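TonB-dependent siderophore receptor (Pseudomonas aeruginosa 39016, PDB 5NEC) probably imports iron-loaded siderophores, and drug conjugates built on them, across the bacterial outer membrane with energy supplied through TonB. Local coordinates at residues D64-S69 with D694-V699; N158-G163 with L176-E181; S242-A247 with K259-D264; V673-Y678 with D709-A714. One frame throughout, in Å; residues are numbered along the deposited sequence.

Interaction 1 of 4, residues D64-S69 with D694-V699; sequences DTAAVS and DFQLNV
N698 reaches in from the barrel wall and donates an N-H of ND2 to the backbone O of D64, 3.0 Å away and nearly straight at 168°. ND2 stands 25° off the carbonyl plane of D64, yet the acceptor lies flat in the N698 amide plane. The other end of that amide is gripped as well: Q696 NE2 sits 2.7 Å from N698 OD1, on a lone pair, and together the two bonds fix how the amide is rotated. Q696 sends CG anti to its backbone N (chi1 -162°), and the extended chain beyond carries the amide toward the plug; its NE2 also donates to K63 O. Although Q696 NE2 comes within 3.3 Å of D64 O, the angle is too poor for a bond. This polar cluster is the close part of the contact. Beside it the packing is looser, with A66 CB resting 3.5 Å from N698 OD1 and 4.3 Å from Q696 NE2. T65 O takes its bond from Q700 NE2, and the D64 carboxylate binds Y33 and Q60. A66, at positive phi, ends helix 59-64 in a Schellman motif, and the inner barrel wall holds this helix end by side-chain amides: a plug-to-barrel contact of a TonB-dependent receptor.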
loop_
_atom_site.group_PDB
_atom_site.type_symbol
_atom_site.label_atom_id
_atom_site.label_comp_id
_atom_site.label_asym_id
_atom_site.label_seq_id
_atom_site.Cartn_x
_atom_site.Cartn_y
_atom_site.Cartn_z
ATOM N N ASP A 64 -17.490 0.833 -2.938
ATOM C CA ASP A 64 -18.464 0.714 -1.832
ATOM C C ASP A 64 -17.947 1.268 -0.496
ATOM O O ASP A 64 -18.731 1.827 0.280
ATOM C CB ASP A 64 -18.934 -0.748 -1.634
ATOM C CG ASP A 64 -19.813 -1.276 -2.787
ATOM O OD1 ASP A 64 -20.317 -0.487 -3.613
ATOM O OD2 ASP A 64 -19.984 -2.504 -2.869
ATOM N N THR A 65 -16.643 1.116 -0.243
ATOM C CA THR A 65 -15.984 1.715 0.933
ATOM C C THR A 65 -15.642 3.194 0.737
ATOM O O THR A 65 -15.292 3.862 1.693
ATOM C CB THR A 65 -14.687 0.951 1.340
ATOM O OG1 THR A 65 -13.710 1.013 0.292
ATOM C CG2 THR A 65 -14.985 -0.521 1.693
ATOM N N ALA A 66 -15.749 3.698 -0.493
ATOM C CA ALA A 66 -15.351 5.075 -0.854
ATOM C C ALA A 66 -13.904 5.407 -0.446
ATOM O O ALA A 66 -13.601 6.531 -0.077
ATOM C CB ALA A 66 -16.329 6.087 -0.286
ATOM N N ALA A 67 -13.022 4.416 -0.557
ATOM C CA ALA A 67 -11.601 4.573 -0.305
ATOM C C ALA A 67 -11.010 5.637 -1.212
ATOM O O ALA A 67 -11.245 5.607 -2.414
ATOM C CB ALA A 67 -10.882 3.248 -0.537
ATOM N N VAL A 68 -10.251 6.568 -0.633
ATOM C CA VAL A 68 -9.580 7.628 -1.407
ATOM C C VAL A 68 -8.068 7.411 -1.504
ATOM O O VAL A 68 -7.361 8.261 -2.043
ATOM C CB VAL A 68 -9.908 9.050 -0.862
ATOM C CG1 VAL A 68 -11.402 9.307 -0.951
ATOM C CG2 VAL A 68 -9.427 9.250 0.569
ATOM N N SER A 69 -7.574 6.296 -0.974
ATOM C CA SER A 69 -6.148 5.980 -1.051
ATOM C C SER A 69 -5.911 4.490 -0.932
ATOM O O SER A 69 -6.827 3.729 -0.593
ATOM C CB SER A 69 -5.362 6.705 0.043
ATOM O OG SER A 69 -5.617 6.132 1.309
ATOM N N ASP A 694 -25.933 7.214 -9.615
ATOM C CA ASP A 694 -25.957 6.657 -8.254
ATOM C C ASP A 694 -25.699 7.759 -7.237
ATOM O O ASP A 694 -24.911 8.666 -7.494
ATOM C CB ASP A 694 -24.853 5.604 -8.057
ATOM C CG ASP A 694 -25.109 4.325 -8.805
ATOM O OD1 ASP A 694 -26.270 3.946 -9.029
ATOM O OD2 ASP A 694 -24.116 3.674 -9.193
ATOM N N PHE A 695 -26.333 7.628 -6.072
ATOM C CA PHE A 695 -26.065 8.451 -4.900
ATOM C C PHE A 695 -25.559 7.525 -3.809
ATOM O O PHE A 695 -26.146 6.455 -3.600
ATOM C CB PHE A 695 -27.347 9.168 -4.469
ATOM C CG PHE A 695 -27.790 10.218 -5.430
ATOM C CD1 PHE A 695 -27.049 11.388 -5.577
ATOM C CD2 PHE A 695 -28.959 10.054 -6.188
ATOM C CE1 PHE A 695 -27.442 12.369 -6.476
ATOM C CE2 PHE A 695 -29.361 11.034 -7.081
ATOM C CZ PHE A 695 -28.603 12.189 -7.227
ATOM N N GLN A 696 -24.466 7.900 -3.130
ATOM C CA GLN A 696 -23.890 7.052 -2.065
ATOM C C GLN A 696 -23.572 7.841 -0.787
ATOM O O GLN A 696 -23.126 8.983 -0.848
ATOM C CB GLN A 696 -22.634 6.320 -2.568
ATOM C CG GLN A 696 -22.249 5.138 -1.698
ATOM C CD GLN A 696 -21.112 4.332 -2.280
ATOM O OE1 GLN A 696 -21.269 3.704 -3.325
ATOM N NE2 GLN A 696 -19.971 4.312 -1.584
ATOM N N LEU A 697 -23.838 7.237 0.363
ATOM C CA LEU A 697 -23.522 7.826 1.659
ATOM C C LEU A 697 -22.555 6.874 2.324
ATOM O O LEU A 697 -22.786 5.664 2.317
ATOM C CB LEU A 697 -24.796 7.958 2.516
ATOM C CG LEU A 697 -24.664 8.479 3.954
ATOM C CD1 LEU A 697 -24.078 9.883 4.004
ATOM C CD2 LEU A 697 -26.031 8.489 4.630
ATOM N N ASN A 698 -21.455 7.400 2.857
ATOM C CA ASN A 698 -20.529 6.610 3.670
ATOM C C ASN A 698 -20.312 7.301 5.011
ATOM O O ASN A 698 -20.122 8.521 5.066
ATOM C CB ASN A 698 -19.189 6.453 2.945
ATOM C CG ASN A 698 -19.259 5.461 1.818
ATOM O OD1 ASN A 698 -19.647 5.800 0.689
ATOM N ND2 ASN A 698 -18.876 4.215 2.117
ATOM N N VAL A 699 -20.337 6.519 6.079
ATOM C CA VAL A 699 -19.958 7.003 7.395
ATOM C C VAL A 699 -18.747 6.180 7.796
ATOM O O VAL A 699 -18.839 4.961 7.949
ATOM C CB VAL A 699 -21.120 6.877 8.415
ATOM C CG1 VAL A 699 -20.705 7.413 9.784
ATOM C CG2 VAL A 699 -22.327 7.661 7.926
#

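Interaction 2 of 4, residues N158-G163 with L176-E181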
loop_
_atom_site.group_PDB
_atom_site.type_symbol
_atom_site.label_atom_id
_atom_site.label_comp_id
_atom_site.label_asym_id
_atom_site.label_seq_id
_atom_site.Cartn_x
_atom_site.Cartn_y
_atom_site.Cartn_z
ATOM N N ASN A 158 -17.370 1.939 -25.057
ATOM C CA ASN A 158 -17.470 3.387 -24.992
ATOM C C ASN A 158 -18.215 3.732 -23.705
ATOM O O ASN A 158 -19.364 3.301 -23.522
ATOM C CB ASN A 158 -18.194 3.950 -26.210
ATOM C CG ASN A 158 -17.377 3.825 -27.476
ATOM O OD1 ASN A 158 -16.469 4.612 -27.721
ATOM N ND2 ASN A 158 -17.694 2.829 -28.290
ATOM N N PHE A 159 -17.549 4.464 -22.807
ATOM C CA PHE A 159 -18.188 4.946 -21.592
ATOM C C PHE A 159 -17.615 6.268 -21.108
ATOM O O PHE A 159 -16.503 6.640 -21.442
ATOM C CB PHE A 159 -18.163 3.880 -20.471
ATOM C CG PHE A 159 -16.778 3.439 -20.035
ATOM C CD1 PHE A 159 -16.048 4.185 -19.106
ATOM C CD2 PHE A 159 -16.223 2.257 -20.515
ATOM C CE1 PHE A 159 -14.782 3.772 -18.692
ATOM C CE2 PHE A 159 -14.961 1.846 -20.109
ATOM C CZ PHE A 159 -14.235 2.606 -19.198
ATOM N N ILE A 160 -18.421 6.979 -20.338
ATOM C CA ILE A 160 -18.019 8.204 -19.671
ATOM C C ILE A 160 -18.535 8.028 -18.258
ATOM O O ILE A 160 -19.742 7.891 -18.070
ATOM C CB ILE A 160 -18.636 9.461 -20.329
ATOM C CG1 ILE A 160 -18.462 9.415 -21.857
ATOM C CG2 ILE A 160 -17.994 10.722 -19.762
ATOM C CD1 ILE A 160 -18.974 10.643 -22.604
ATOM N N ASP A 161 -17.622 7.953 -17.288
ATOM C CA ASP A 161 -17.974 7.888 -15.855
ATOM C C ASP A 161 -17.432 9.104 -15.139
ATOM O O ASP A 161 -16.472 9.720 -15.574
ATOM C CB ASP A 161 -17.423 6.630 -15.173
ATOM C CG ASP A 161 -17.972 5.344 -15.767
ATOM O OD1 ASP A 161 -18.752 5.400 -16.757
ATOM O OD2 ASP A 161 -17.627 4.266 -15.221
ATOM N N GLY A 162 -18.055 9.447 -14.032
ATOM C CA GLY A 162 -17.634 10.615 -13.305
ATOM C C GLY A 162 -18.317 10.663 -11.975
ATOM O O GLY A 162 -19.387 10.079 -11.810
ATOM N N GLY A 163 -17.675 11.341 -11.021
ATOM C CA GLY A 163 -18.227 11.477 -9.687
ATOM C C GLY A 163 -17.745 12.706 -8.957
ATOM O O GLY A 163 -16.666 13.230 -9.236
ATOM N N LEU A 176 -13.198 11.767 -13.250
ATOM C CA LEU A 176 -13.726 11.589 -14.584
ATOM C C LEU A 176 -12.967 10.419 -15.188
ATOM O O LEU A 176 -11.761 10.349 -15.043
ATOM C CB LEU A 176 -13.545 12.878 -15.387
ATOM C CG LEU A 176 -14.394 13.038 -16.665
ATOM C CD1 LEU A 176 -14.710 14.499 -16.968
ATOM C CD2 LEU A 176 -13.723 12.378 -17.863
ATOM N N ASP A 177 -13.686 9.487 -15.811
ATOM C CA ASP A 177 -13.109 8.256 -16.393
ATOM C C ASP A 177 -13.810 8.016 -17.743
ATOM O O ASP A 177 -14.895 7.435 -17.809
ATOM C CB ASP A 177 -13.270 7.065 -15.424
ATOM C CG ASP A 177 -12.558 5.777 -15.898
ATOM O OD1 ASP A 177 -11.769 5.790 -16.874
ATOM O OD2 ASP A 177 -12.787 4.712 -15.270
ATOM N N LEU A 178 -13.166 8.506 -18.802
ATOM C CA LEU A 178 -13.680 8.492 -20.173
ATOM C C LEU A 178 -12.902 7.495 -21.017
ATOM O O LEU A 178 -11.688 7.567 -21.026
ATOM C CB LEU A 178 -13.513 9.892 -20.755
ATOM C CG LEU A 178 -13.867 10.071 -22.226
ATOM C CD1 LEU A 178 -14.612 11.371 -22.418
ATOM C CD2 LEU A 178 -12.638 10.009 -23.131
ATOM N N ASN A 179 -13.598 6.601 -21.731
ATOM C CA ASN A 179 -12.981 5.586 -22.609
ATOM C C ASN A 179 -13.725 5.526 -23.961
ATOM O O ASN A 179 -14.900 5.178 -24.004
ATOM C CB ASN A 179 -12.974 4.212 -21.914
ATOM C CG ASN A 179 -12.242 3.136 -22.724
ATOM O OD1 ASN A 179 -11.090 2.784 -22.436
ATOM N ND2 ASN A 179 -12.918 2.599 -23.745
ATOM N N GLN A 180 -13.027 5.846 -25.054
ATOM C CA GLN A 180 -13.620 5.979 -26.396
ATOM C C GLN A 180 -12.869 5.150 -27.434
ATOM O O GLN A 180 -11.661 5.291 -27.578
ATOM C CB GLN A 180 -13.566 7.443 -26.831
ATOM C CG GLN A 180 -14.599 7.872 -27.864
ATOM C CD GLN A 180 -15.670 8.790 -27.286
ATOM O OE1 GLN A 180 -15.380 9.731 -26.534
ATOM N NE2 GLN A 180 -16.915 8.528 -27.646
ATOM N N GLU A 181 -13.586 4.299 -28.173
ATOM C CA GLU A 181 -12.993 3.615 -29.336
ATOM C C GLU A 181 -12.735 4.589 -30.488
ATOM O O GLU A 181 -13.421 5.602 -30.626
ATOM C CB GLU A 181 -13.877 2.473 -29.815
ATOM C CG GLU A 181 -13.951 1.305 -28.846
ATOM C CD GLU A 181 -14.745 0.112 -29.389
ATOM O OE1 GLU A 181 -15.311 0.200 -30.499
ATOM O OE2 GLU A 181 -14.814 -0.931 -28.684
#
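D161 and D177 form the shortest backbone pair, each N lying 2.8 Å from the other residue's O in an antiparallel hydrogen-bonded pair. F159 and N179 repeat the pattern two residues along, with F159 N 3.0 Å from N179 O and N179 N 2.9 Å from F159 O. Just before strand 159-167 begins, a side chain takes over: N158 OD1 accepts E181 N at 2.9 Å, the donor standing 39° above the carbonyl plane of the amide. The carboxylates of D161 and D177 lie on the same face without touching; D177 OD2 is bridged to R190 and K152, which probably offsets the like charges. F159 packs on that face too. Its CG sits between the backbone N and the carbonyl carbon (chi1 61°), and the ring lies over N179: N179 CB makes a CH-pi contact 3.6 Å from the centroid of the F159 ring. Ring and amide are nearly parallel, 14° apart, and the far end of the amide bonds to K155 O through ND2. D177 O meets the edge of the F159 ring, 3.7 Å from F159 CD1. On the other face I160 CG2 touches L178 CD1 at 4.3 Å, an apolar surface consistent with lipid contact. The two strands form a barrel hairpin: strand 159-167 also pairs with strand 724-733, closing the barrel, and strand 172-182 continues the sheet to strand 187-200.

Interaction 3 of 4, residues S242-A247 with K259-D264; sequences SGIPYA and KPVNVD
P245-A247 and K259-V261 fasten together two parts of one long loop between barrel strands 225-238 and 276-291, probably on the extracellular side. Y246 faces P260 in a single beta bridge, and a hydrogen bond closes it at each end. V261 N donates to P245 O at 2.9 Å, nearly along the C=O axis, while A247 N reaches K259 O, also at 2.9 Å but 32° off the carbonyl plane. P260 CA adds a CA-H...O contact to P245 O at 3.4 Å. Around this bridge the side chains are mostly apolar. V261 spreads its two methyls over the partner segment: CG1, anti to the carbonyl carbon (chi1 -62°), touches A247 CA at 3.6 Å, and CG2 meets I244 CG2 at 3.8 Å and P245 CG at 3.9 Å. The Y246 ring turns its edge to the K259-P260 peptide, its CD1 lying 3.9 Å from P260 N, and its hydroxyl bonds to Y712 O. I244 and P260 also pack against F708. P260 has no N-H, and the two donors are the flanking backbone nitrogens of A247 and V261. Across the two segments the polar bonds are thus all backbone to backbone and the side-chain contacts mostly apolar; A247 O has a further partner in R252 NH2.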
loop_
_atom_site.group_PDB
_atom_site.type_symbol
_atom_site.label_atom_id
_atom_site.label_comp_id
_atom_site.label_asym_id
_atom_site.label_seq_id
_atom_site.Cartn_x
_atom_site.Cartn_y
_atom_site.Cartn_z
ATOM N N SER A 242 1.645 16.027 12.496
ATOM C CA SER A 242 2.736 15.863 13.459
ATOM C C SER A 242 2.643 14.504 14.153
ATOM O O SER A 242 3.651 13.981 14.647
ATOM C CB SER A 242 2.694 16.978 14.535
ATOM O OG SER A 242 1.475 16.968 15.287
ATOM N N GLY A 243 1.432 13.952 14.213
ATOM C CA GLY A 243 1.142 12.849 15.132
ATOM C C GLY A 243 1.181 13.307 16.588
ATOM O O GLY A 243 1.216 14.503 16.877
ATOM N N ILE A 244 1.178 12.316 17.475
ATOM C CA ILE A 244 0.991 12.479 18.902
ATOM C C ILE A 244 2.161 11.779 19.559
ATOM O O ILE A 244 2.467 10.628 19.214
ATOM C CB ILE A 244 -0.322 11.813 19.351
ATOM C CG1 ILE A 244 -1.517 12.384 18.573
ATOM C CG2 ILE A 244 -0.552 11.954 20.861
ATOM C CD1 ILE A 244 -1.724 13.879 18.745
ATOM N N PRO A 245 2.844 12.467 20.496
ATOM C CA PRO A 245 3.994 11.833 21.140
ATOM C C PRO A 245 3.625 10.646 22.051
ATOM O O PRO A 245 2.530 10.606 22.635
ATOM C CB PRO A 245 4.599 12.967 21.984
ATOM C CG PRO A 245 3.475 13.908 22.222
ATOM C CD PRO A 245 2.568 13.806 21.040
ATOM N N TYR A 246 4.546 9.688 22.141
ATOM C CA TYR A 246 4.503 8.664 23.176
ATOM C C TYR A 246 4.706 9.331 24.538
ATOM O O TYR A 246 5.525 10.250 24.684
ATOM C CB TYR A 246 5.606 7.604 22.987
ATOM C CG TYR A 246 5.451 6.751 21.763
ATOM C CD1 TYR A 246 4.269 6.048 21.524
ATOM C CD2 TYR A 246 6.491 6.622 20.832
ATOM C CE1 TYR A 246 4.125 5.260 20.384
ATOM C CE2 TYR A 246 6.350 5.824 19.700
ATOM C CZ TYR A 246 5.170 5.149 19.478
ATOM O OH TYR A 246 5.013 4.355 18.361
ATOM N N ALA A 247 3.949 8.865 25.531
ATOM C CA ALA A 247 4.244 9.187 26.937
ATOM C C ALA A 247 5.658 8.697 27.220
ATOM O O ALA A 247 6.121 7.756 26.558
ATOM C CB ALA A 247 3.236 8.535 27.880
ATOM N N LYS A 259 2.704 4.224 25.469
ATOM C CA LYS A 259 1.742 4.465 24.412
ATOM C C LYS A 259 1.482 5.996 24.249
ATOM O O LYS A 259 1.956 6.786 25.056
ATOM C CB LYS A 259 0.459 3.695 24.723
ATOM C CG LYS A 259 -0.260 4.148 25.983
ATOM C CD LYS A 259 -1.624 3.485 26.072
ATOM C CE LYS A 259 -2.531 4.151 27.089
ATOM N NZ LYS A 259 -3.931 4.157 26.549
ATOM N N PRO A 260 0.748 6.410 23.191
ATOM C CA PRO A 260 0.600 7.850 22.981
ATOM C C PRO A 260 -0.022 8.566 24.156
ATOM O O PRO A 260 -0.882 8.018 24.802
ATOM C CB PRO A 260 -0.317 7.939 21.753
ATOM C CG PRO A 260 -0.031 6.697 21.006
ATOM C CD PRO A 260 0.186 5.650 22.064
ATOM N N VAL A 261 0.428 9.780 24.427
ATOM C CA VAL A 261 -0.217 10.624 25.450
ATOM C C VAL A 261 -1.706 10.826 25.140
ATOM O O VAL A 261 -2.110 10.746 23.995
ATOM C CB VAL A 261 0.480 11.981 25.652
ATOM C CG1 VAL A 261 1.911 11.776 26.128
ATOM C CG2 VAL A 261 0.449 12.824 24.382
ATOM N N ASN A 262 -2.504 11.049 26.175
ATOM C CA ASN A 262 -3.915 11.354 26.035
ATOM C C ASN A 262 -4.117 12.868 26.134
ATOM O O ASN A 262 -4.036 13.445 27.202
ATOM C CB ASN A 262 -4.732 10.600 27.073
ATOM C CG ASN A 262 -6.228 10.704 26.831
ATOM O OD1 ASN A 262 -6.705 10.572 25.699
ATOM N ND2 ASN A 262 -6.984 10.948 27.900
ATOM N N VAL A 263 -4.354 13.495 24.990
ATOM C CA VAL A 263 -4.580 14.928 24.866
ATOM C C VAL A 263 -5.833 15.132 24.021
ATOM O O VAL A 263 -6.435 14.172 23.551
ATOM C CB VAL A 263 -3.364 15.636 24.217
ATOM C CG1 VAL A 263 -2.131 15.548 25.122
ATOM C CG2 VAL A 263 -3.046 15.086 22.827
ATOM N N ASP A 264 -6.254 16.372 23.825
ATOM C CA ASP A 264 -7.445 16.619 23.017
ATOM C C ASP A 264 -7.270 16.025 21.613
ATOM O O ASP A 264 -6.158 15.973 21.070
ATOM C CB ASP A 264 -7.752 18.112 22.947
ATOM C CG ASP A 264 -8.331 18.657 24.258
ATOM O OD1 ASP A 264 -8.540 17.882 25.236
ATOM O OD2 ASP A 264 -8.593 19.878 24.311
#

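Interaction 4 of 4, residues V673-Y678 with D709-A714; sequences VYVPDY and DKAYAA
V675 points its side chain toward A711, their CA atoms 6.0 Å apart and no backbone bond between them. From V675 CB the side chain forks. V675 CG1, anti to the carbonyl carbon (chi1 -63°), ends 3.8 Å from A711 CB and lies a looser 4.4 Å from K710 O. V675 CG2 meets A711 CB at 4.1 Å, which leaves that methyl seated against both branches of the valine. Two residues back, V673 uses just one branch: its CG2 comes 3.7 Å from Y712 O and 3.8 Å from A713 O, a hydrocarbon tip laid against two backbone carbonyls. The touching parts run almost exactly antiparallel, 176° apart, but they meet through side chains rather than as paired strands. D709 and K710 turn their side chains away from V675; K710 NZ makes a salt bridge with D709 OD2 at 2.9 Å and also bonds to Q71 of the plug. On its own side V675 pairs with V665 of strand 653-666 in the barrel wall. Strand 708-711, by contrast, is an edge of a small three-stranded antiparallel sheet with strands 716-719 and 244-245, and A717 of that sheet also packs on V675. The contact therefore lays this small sheet, which also meets the plug through K710, against the barrel strand.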
loop_
_atom_site.group_PDB
_atom_site.type_symbol
_atom_site.label_atom_id
_atom_site.label_comp_id
_atom_site.label_asym_id
_atom_site.label_seq_id
_atom_site.Cartn_x
_atom_site.Cartn_y
_atom_site.Cartn_z
ATOM N N VAL A 673 7.594 0.789 22.923
ATOM C CA VAL A 673 6.491 1.691 22.549
ATOM C C VAL A 673 5.476 0.947 21.690
ATOM O O VAL A 673 5.818 -0.016 20.991
ATOM C CB VAL A 673 6.976 2.966 21.814
ATOM C CG1 VAL A 673 7.882 3.787 22.718
ATOM C CG2 VAL A 673 7.689 2.641 20.498
ATOM N N TYR A 674 4.224 1.383 21.764
ATOM C CA TYR A 674 3.132 0.670 21.112
ATOM C C TYR A 674 1.920 1.565 20.969
ATOM O O TYR A 674 1.843 2.607 21.618
ATOM C CB TYR A 674 2.762 -0.609 21.900
ATOM C CG TYR A 674 1.869 -0.395 23.105
ATOM C CD1 TYR A 674 2.408 -0.047 24.336
ATOM C CD2 TYR A 674 0.486 -0.563 23.015
ATOM C CE1 TYR A 674 1.600 0.132 25.462
ATOM C CE2 TYR A 674 -0.336 -0.383 24.105
ATOM C CZ TYR A 674 0.221 -0.044 25.331
ATOM O OH TYR A 674 -0.612 0.141 26.406
ATOM N N VAL A 675 0.999 1.154 20.097
ATOM C CA VAL A 675 -0.324 1.760 19.997
ATOM C C VAL A 675 -1.357 0.708 20.337
ATOM O O VAL A 675 -1.218 -0.445 19.920
ATOM C CB VAL A 675 -0.632 2.391 18.618
ATOM C CG1 VAL A 675 0.332 3.535 18.349
ATOM C CG2 VAL A 675 -0.658 1.368 17.488
ATOM N N PRO A 676 -2.381 1.095 21.108
ATOM C CA PRO A 676 -3.334 0.102 21.576
ATOM C C PRO A 676 -4.236 -0.454 20.458
ATOM O O PRO A 676 -4.359 0.143 19.398
ATOM C CB PRO A 676 -4.169 0.881 22.595
ATOM C CG PRO A 676 -4.165 2.272 22.078
ATOM C CD PRO A 676 -2.796 2.472 21.467
ATOM N N ASP A 677 -4.850 -1.599 20.741
ATOM C CA ASP A 677 -5.844 -2.210 19.879
ATOM C C ASP A 677 -7.101 -1.349 19.779
ATOM O O ASP A 677 -7.322 -0.482 20.636
ATOM C CB ASP A 677 -6.187 -3.639 20.357
ATOM C CG ASP A 677 -6.980 -3.686 21.674
ATOM O OD1 ASP A 677 -6.841 -2.792 22.519
ATOM O OD2 ASP A 677 -7.742 -4.657 21.875
ATOM N N TYR A 678 -7.909 -1.579 18.736
ATOM C CA TYR A 678 -9.154 -0.832 18.533
ATOM C C TYR A 678 -10.119 -1.576 17.615
ATOM O O TYR A 678 -9.713 -2.432 16.812
ATOM C CB TYR A 678 -8.877 0.550 17.932
ATOM C CG TYR A 678 -8.307 0.470 16.526
ATOM C CD1 TYR A 678 -6.945 0.281 16.321
ATOM C CD2 TYR A 678 -9.141 0.530 15.397
ATOM C CE1 TYR A 678 -6.419 0.188 15.043
ATOM C CE2 TYR A 678 -8.624 0.430 14.124
ATOM C CZ TYR A 678 -7.264 0.255 13.954
ATOM O OH TYR A 678 -6.741 0.165 12.691
ATOM N N ASP A 709 -3.077 4.480 13.753
ATOM C CA ASP A 709 -2.900 3.574 12.615
ATOM C C ASP A 709 -1.437 3.318 12.231
ATOM O O ASP A 709 -1.190 2.435 11.434
ATOM C CB ASP A 709 -3.679 4.099 11.394
ATOM C CG ASP A 709 -3.252 5.502 10.960
ATOM O OD1 ASP A 709 -2.758 6.297 11.775
ATOM O OD2 ASP A 709 -3.428 5.827 9.787
ATOM N N LYS A 710 -0.483 4.085 12.760
ATOM C CA LYS A 710 0.950 3.782 12.558
ATOM C C LYS A 710 1.704 4.047 13.847
ATOM O O LYS A 710 1.546 5.114 14.460
ATOM C CB LYS A 710 1.583 4.637 11.451
ATOM C CG LYS A 710 0.864 4.627 10.107
ATOM C CD LYS A 710 1.276 5.804 9.258
ATOM C CE LYS A 710 0.456 5.843 7.983
ATOM N NZ LYS A 710 -0.991 6.064 8.226
ATOM N N ALA A 711 2.504 3.064 14.255
ATOM C CA ALA A 711 3.363 3.176 15.420
ATOM C C ALA A 711 4.791 3.252 14.917
ATOM O O ALA A 711 5.274 2.295 14.339
ATOM C CB ALA A 711 3.183 1.956 16.311
ATOM N N TYR A 712 5.458 4.379 15.118
ATOM C CA TYR A 712 6.866 4.519 14.724
ATOM C C TYR A 712 7.791 4.003 15.814
ATOM O O TYR A 712 7.396 3.835 16.961
ATOM C CB TYR A 712 7.187 5.967 14.310
ATOM C CG TYR A 712 6.253 6.422 13.211
ATOM C CD1 TYR A 712 6.296 5.831 11.939
ATOM C CD2 TYR A 712 5.269 7.381 13.454
ATOM C CE1 TYR A 712 5.422 6.223 10.930
ATOM C CE2 TYR A 712 4.395 7.784 12.456
ATOM C CZ TYR A 712 4.468 7.197 11.197
ATOM O OH TYR A 712 3.580 7.603 10.231
ATOM N N ALA A 713 9.032 3.739 15.421
ATOM C CA ALA A 713 10.021 3.096 16.296
ATOM C C ALA A 713 10.432 3.933 17.494
ATOM O O ALA A 713 10.877 3.388 18.503
ATOM C CB ALA A 713 11.260 2.703 15.511
ATOM N N ALA A 714 10.298 5.245 17.377
ATOM C CA ALA A 714 10.585 6.145 18.454
ATOM C C ALA A 714 9.669 7.364 18.385
ATOM O O ALA A 714 9.091 7.660 17.344
ATOM C CB ALA A 714 12.044 6.566 18.408
#

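Interactions 3 and 4 are neighbours, their centres about 10 Å apart, and both involve the small sheet of strands 244-245, 716-719 and 708-711; Y246 joins them, packing on V673. Both are buried, but interaction 3 adds backbone hydrogen bonds to its apolar packing, whereas interaction 4 is van der Waals packing of valine methyls on an alanine methyl and backbone carbonyls. Interaction 1, also buried, is the smallest in area and the most dependent on side-chain amides, as befits a plug meeting the barrel interior. Interaction 2 lies at the surface, some 42 Å from interaction 4 between centres and across the chain's middle; there regular strand pairing dominates. Interactions 1 and 2 flank strand 724-733, which pairs with both 693-700 and 159-167.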